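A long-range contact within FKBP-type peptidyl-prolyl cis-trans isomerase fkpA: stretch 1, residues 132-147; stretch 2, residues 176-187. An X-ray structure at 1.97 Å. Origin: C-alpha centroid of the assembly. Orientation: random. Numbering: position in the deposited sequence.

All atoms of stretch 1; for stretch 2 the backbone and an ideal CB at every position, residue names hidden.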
# COMPACT_ATOMS: atom_id res chain seq x y z
N LYS A 132 -7.50 -20.10 -49.33
CA LYS A 132 -7.10 -19.86 -50.69
C LYS A 132 -6.60 -18.43 -50.83
O LYS A 132 -7.23 -17.52 -50.34
CB LYS A 132 -8.30 -20.10 -51.61
CG LYS A 132 -8.06 -19.85 -53.07
CD LYS A 132 -9.20 -20.43 -53.93
CE LYS A 132 -8.76 -20.52 -55.38
NZ LYS A 132 -9.56 -21.45 -56.17
N GLY A 133 -5.46 -18.27 -51.48
CA GLY A 133 -4.91 -16.95 -51.72
C GLY A 133 -3.43 -16.91 -51.45
O GLY A 133 -2.72 -17.88 -51.69
N GLU A 134 -2.96 -15.79 -50.94
CA GLU A 134 -1.54 -15.59 -50.72
C GLU A 134 -1.12 -16.13 -49.34
O GLU A 134 -1.88 -16.09 -48.40
CB GLU A 134 -1.23 -14.09 -50.82
CG GLU A 134 -2.01 -13.37 -51.91
CD GLU A 134 -1.84 -13.99 -53.28
OE1 GLU A 134 -0.79 -14.64 -53.50
OE2 GLU A 134 -2.75 -13.84 -54.15
N ALA A 135 0.08 -16.66 -49.23
CA ALA A 135 0.57 -17.05 -47.90
C ALA A 135 0.92 -15.79 -47.09
O ALA A 135 1.60 -14.93 -47.62
CB ALA A 135 1.78 -17.95 -48.02
N PRO A 136 0.44 -15.69 -45.85
CA PRO A 136 0.83 -14.64 -44.91
C PRO A 136 2.35 -14.56 -44.74
O PRO A 136 2.97 -15.61 -44.53
CB PRO A 136 0.25 -15.13 -43.57
CG PRO A 136 -0.82 -16.10 -43.91
CD PRO A 136 -0.52 -16.62 -45.25
N LYS A 137 2.90 -13.36 -44.84
CA LYS A 137 4.33 -13.09 -44.71
C LYS A 137 4.58 -12.19 -43.50
O LYS A 137 3.65 -11.56 -42.97
CB LYS A 137 4.86 -12.41 -45.96
CG LYS A 137 5.26 -13.37 -47.09
CD LYS A 137 4.05 -13.97 -47.77
CE LYS A 137 4.38 -14.61 -49.11
NZ LYS A 137 3.16 -14.74 -49.97
N ASP A 138 5.83 -12.14 -43.06
CA ASP A 138 6.17 -11.41 -41.83
C ASP A 138 5.61 -9.99 -41.63
O ASP A 138 5.08 -9.65 -40.56
CB ASP A 138 7.69 -11.41 -41.61
CG ASP A 138 8.17 -12.71 -40.95
OD1 ASP A 138 7.33 -13.53 -40.53
OD2 ASP A 138 9.37 -13.00 -40.81
N SER A 139 5.72 -9.14 -42.63
CA SER A 139 5.24 -7.78 -42.44
C SER A 139 3.74 -7.59 -42.70
O SER A 139 3.21 -6.47 -42.56
CB SER A 139 6.03 -6.84 -43.34
OG SER A 139 5.74 -7.17 -44.67
N ASP A 140 3.03 -8.68 -43.04
CA ASP A 140 1.60 -8.57 -43.32
C ASP A 140 0.77 -8.37 -42.08
O ASP A 140 1.15 -8.77 -40.98
CB ASP A 140 1.05 -9.85 -43.94
CG ASP A 140 1.57 -10.11 -45.34
OD1 ASP A 140 2.02 -9.15 -46.02
OD2 ASP A 140 1.57 -11.27 -45.80
N THR A 141 -0.42 -7.80 -42.29
CA THR A 141 -1.43 -7.73 -41.27
C THR A 141 -2.37 -8.91 -41.46
O THR A 141 -2.80 -9.20 -42.57
CB THR A 141 -2.21 -6.42 -41.37
OG1 THR A 141 -1.32 -5.31 -41.18
CG2 THR A 141 -3.17 -6.32 -40.24
N VAL A 142 -2.69 -9.59 -40.37
CA VAL A 142 -3.64 -10.68 -40.42
C VAL A 142 -4.84 -10.34 -39.57
O VAL A 142 -4.72 -9.63 -38.56
CB VAL A 142 -3.03 -12.05 -39.94
CG1 VAL A 142 -1.96 -12.61 -40.91
CG2 VAL A 142 -2.45 -11.94 -38.55
N VAL A 143 -5.99 -10.88 -39.97
CA VAL A 143 -7.25 -10.72 -39.28
C VAL A 143 -7.77 -12.12 -38.99
O VAL A 143 -7.98 -12.95 -39.90
CB VAL A 143 -8.26 -9.94 -40.13
CG1 VAL A 143 -9.53 -9.68 -39.34
CG2 VAL A 143 -7.66 -8.60 -40.63
N VAL A 144 -7.97 -12.40 -37.71
CA VAL A 144 -8.35 -13.72 -37.29
C VAL A 144 -9.44 -13.76 -36.23
O VAL A 144 -9.58 -12.86 -35.44
CB VAL A 144 -7.16 -14.48 -36.65
CG1 VAL A 144 -6.04 -14.73 -37.64
CG2 VAL A 144 -6.62 -13.71 -35.44
N ASN A 145 -10.17 -14.86 -36.23
CA ASN A 145 -11.00 -15.19 -35.13
C ASN A 145 -10.27 -16.36 -34.46
O ASN A 145 -9.64 -17.19 -35.14
CB ASN A 145 -12.40 -15.61 -35.59
CG ASN A 145 -13.27 -14.43 -35.90
OD1 ASN A 145 -13.26 -13.42 -35.20
ND2 ASN A 145 -14.06 -14.57 -36.94
N TYR A 146 -10.31 -16.43 -33.15
CA TYR A 146 -9.67 -17.53 -32.49
C TYR A 146 -10.20 -17.75 -31.13
O TYR A 146 -10.79 -16.86 -30.53
CB TYR A 146 -8.17 -17.28 -32.35
CG TYR A 146 -7.88 -16.10 -31.48
CD1 TYR A 146 -7.83 -14.84 -32.01
CD2 TYR A 146 -7.65 -16.26 -30.12
CE1 TYR A 146 -7.58 -13.75 -31.22
CE2 TYR A 146 -7.38 -15.19 -29.33
CZ TYR A 146 -7.35 -13.93 -29.88
OH TYR A 146 -7.12 -12.84 -29.08
N LYS A 147 -9.94 -18.95 -30.64
CA LYS A 147 -10.20 -19.30 -29.26
C LYS A 147 -8.91 -19.92 -28.69
O LYS A 147 -8.28 -20.78 -29.33
CB LYS A 147 -11.36 -20.26 -29.19
CG LYS A 147 -11.56 -20.83 -27.86
CD LYS A 147 -12.79 -21.70 -27.84
CE LYS A 147 -12.48 -23.15 -28.08
NZ LYS A 147 -13.57 -23.95 -27.41
N UNK A 176 4.79 -18.60 -32.10
CA UNK A 176 3.92 -19.70 -32.48
C UNK A 176 2.86 -19.26 -33.48
O UNK A 176 2.49 -20.03 -34.37
CB UNK A 176 3.25 -20.30 -31.24
N UNK A 177 2.35 -18.04 -33.31
CA UNK A 177 1.35 -17.50 -34.18
C UNK A 177 2.02 -17.10 -35.48
O UNK A 177 1.50 -17.38 -36.55
CB UNK A 177 0.63 -16.32 -33.53
N UNK A 178 3.13 -16.39 -35.36
CA UNK A 178 3.88 -15.96 -36.53
C UNK A 178 4.17 -17.10 -37.49
O UNK A 178 3.95 -16.99 -38.69
CB UNK A 178 5.19 -15.31 -36.10
N UNK A 179 4.70 -18.20 -36.96
CA UNK A 179 4.97 -19.38 -37.75
C UNK A 179 3.71 -20.11 -38.17
O UNK A 179 3.56 -20.49 -39.33
CB UNK A 179 5.88 -20.33 -36.97
N UNK A 180 2.83 -20.36 -37.21
CA UNK A 180 1.64 -21.15 -37.45
C UNK A 180 0.77 -20.68 -38.59
O UNK A 180 0.35 -21.48 -39.44
CB UNK A 180 0.80 -21.19 -36.17
N UNK A 181 0.49 -19.38 -38.65
CA UNK A 181 -0.44 -18.86 -39.64
C UNK A 181 0.13 -18.94 -41.04
O UNK A 181 -0.60 -18.96 -42.03
CB UNK A 181 -0.81 -17.41 -39.31
N UNK A 182 1.43 -19.09 -41.16
CA UNK A 182 2.02 -19.24 -42.49
C UNK A 182 1.65 -20.59 -43.15
O UNK A 182 1.95 -20.81 -44.34
CB UNK A 182 3.54 -19.11 -42.39
N UNK A 183 1.03 -21.48 -42.39
CA UNK A 183 0.67 -22.80 -42.88
C UNK A 183 -0.72 -22.87 -43.53
O UNK A 183 -1.14 -23.95 -43.95
CB UNK A 183 0.74 -23.80 -41.72
N UNK A 184 -1.44 -21.75 -43.58
CA UNK A 184 -2.75 -21.68 -44.20
C UNK A 184 -2.80 -20.37 -44.98
O UNK A 184 -1.82 -19.60 -44.98
CB UNK A 184 -3.87 -21.77 -43.16
N UNK A 185 -3.95 -20.11 -45.59
CA UNK A 185 -4.16 -18.92 -46.42
C UNK A 185 -5.47 -18.31 -46.05
O UNK A 185 -6.18 -18.86 -45.22
CB UNK A 185 -4.12 -19.25 -47.91
N UNK A 186 -5.79 -17.17 -46.63
CA UNK A 186 -7.06 -16.51 -46.37
C UNK A 186 -8.21 -17.49 -46.52
O UNK A 186 -8.32 -18.23 -47.52
CB UNK A 186 -7.25 -15.32 -47.31
N UNK A 187 -9.07 -17.48 -45.51
CA UNK A 187 -10.22 -18.36 -45.47
C UNK A 187 -9.97 -19.67 -44.75
O UNK A 187 -10.90 -20.46 -44.51
CB UNK A 187 -10.69 -18.65 -46.90

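Position 176 is helical (phi/psi -60/-37), and its ideal CB has nothing of stretch 1 within 5.5 Å, so the contact sets no preference; the residue is Gly 176.

At 177 CA-to-CB points toward the strand, yet no atom of stretch 1 lies within 5.5 Å of the ideal CB. Val 144 and the Tyr 146 ring lie beyond, so a long apolar or aromatic side chain suits the gap. Trp 177 spans it: CZ3 comes 3.8 Å from Val 144 CG2 and CH2 3.8 Å from Tyr 146 CB. Its edge meets the Tyr 146 face, with six-membered ring centroids 5.4 Å apart and planes at 78°.

The CB at 178 points sideways, 5.2 Å from Asp 138 OD1; a small or polar side chain would fit. Thr 178 places its CG2 3.7 Å from Asp 138 OD1.

Position 179 points away and tolerates many side chains, here Glu 179. At 180 an ideal CB would lie 2.7 Å from Gly 176 O, a clash that favours the deposited Gly 180.

Position 181 points toward stretch 1, its ideal CB 4.8 Å from Pro 136 CG and 5.2 Å from Val 142 CG1. Such apolar surroundings suit Leu, Ile or Met. Leu 181 (chi1 m, chi2 t) carries CD1 to 3.9 Å from Val 142 CG2.

At 182 the CB points sideways, 4.1 Å from Pro 136 O, while the Asp 138 carboxylate lies farther along: a long basic side chain is the natural candidate. Lys 182, m at chi1 and t thereafter, passes Pro 136 O with CG at 3.4 Å and brings NZ to Asp 138 OD1 in a very short 2.5 Å hydrogen bond within a salt bridge.

Positions 183 and 184 point away, leaving the choice open; they are Asn 183 and Ile 184.

Position 185 points toward stretch 1, with its CB 3.8 Å from Lys 132 N. A flexible chain able to run along this backbone would suit. Lys 185 does so, its CE 3.3 Å from Gly 133 O and its NZ 3.9 Å from Ala 135 CB.

At 186 a sideways CB, 3.7 Å from Lys 132 O, allows several extended side chains. Lys 186 is all-t and its end leads away; its backbone O accepts a hydrogen bond from Lys 132 N (2.7 Å, 169°).

At 187, phi/psi of 92/-9 would jam a CB against the preceding carbonyl, which calls for Gly 187.

Stretch 2 176-187: GWTEGLKNIKKG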
# COMPACT_ATOMS: atom_id res chain seq x y z
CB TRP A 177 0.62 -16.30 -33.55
CG TRP A 177 -0.62 -16.64 -32.84
CD1 TRP A 177 -0.73 -17.10 -31.58
CD2 TRP A 177 -1.95 -16.53 -33.34
NE1 TRP A 177 -2.05 -17.30 -31.25
CE2 TRP A 177 -2.82 -16.94 -32.31
CE3 TRP A 177 -2.49 -16.17 -34.56
CZ2 TRP A 177 -4.19 -16.97 -32.47
CZ3 TRP A 177 -3.85 -16.19 -34.72
CH2 TRP A 177 -4.69 -16.59 -33.67
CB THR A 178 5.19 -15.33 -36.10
OG1 THR A 178 4.94 -14.19 -35.26
CG2 THR A 178 5.95 -14.79 -37.31
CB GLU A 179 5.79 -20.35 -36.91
CG GLU A 179 6.08 -21.69 -37.56
CD GLU A 179 6.82 -22.64 -36.62
OE1 GLU A 179 7.20 -22.25 -35.45
OE2 GLU A 179 7.02 -23.78 -37.07
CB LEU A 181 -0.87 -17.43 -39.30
CG LEU A 181 -1.66 -17.25 -38.01
CD1 LEU A 181 -2.01 -15.74 -37.83
CD2 LEU A 181 -2.94 -18.09 -38.04
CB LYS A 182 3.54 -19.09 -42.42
CG LYS A 182 3.99 -17.70 -42.05
CD LYS A 182 5.47 -17.57 -41.90
CE LYS A 182 5.83 -16.13 -41.44
NZ LYS A 182 7.19 -15.97 -41.03
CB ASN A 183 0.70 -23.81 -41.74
CG ASN A 183 2.11 -24.09 -41.27
OD1 ASN A 183 2.96 -24.43 -42.06
ND2 ASN A 183 2.35 -23.96 -39.97
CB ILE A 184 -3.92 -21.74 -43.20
CG1 ILE A 184 -3.75 -20.77 -42.03
CG2 ILE A 184 -4.15 -23.13 -42.71
CD1 ILE A 184 -5.03 -20.62 -41.21
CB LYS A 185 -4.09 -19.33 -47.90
CG LYS A 185 -2.74 -20.07 -48.16
CD LYS A 185 -2.54 -20.46 -49.59
CE LYS A 185 -1.08 -20.12 -50.00
NZ LYS A 185 -0.05 -21.07 -49.38
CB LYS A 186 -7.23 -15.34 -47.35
CG LYS A 186 -8.52 -14.58 -47.25
CD LYS A 186 -8.45 -13.34 -48.16
CE LYS A 186 -9.77 -12.58 -48.22
NZ LYS A 186 -9.56 -11.18 -48.77
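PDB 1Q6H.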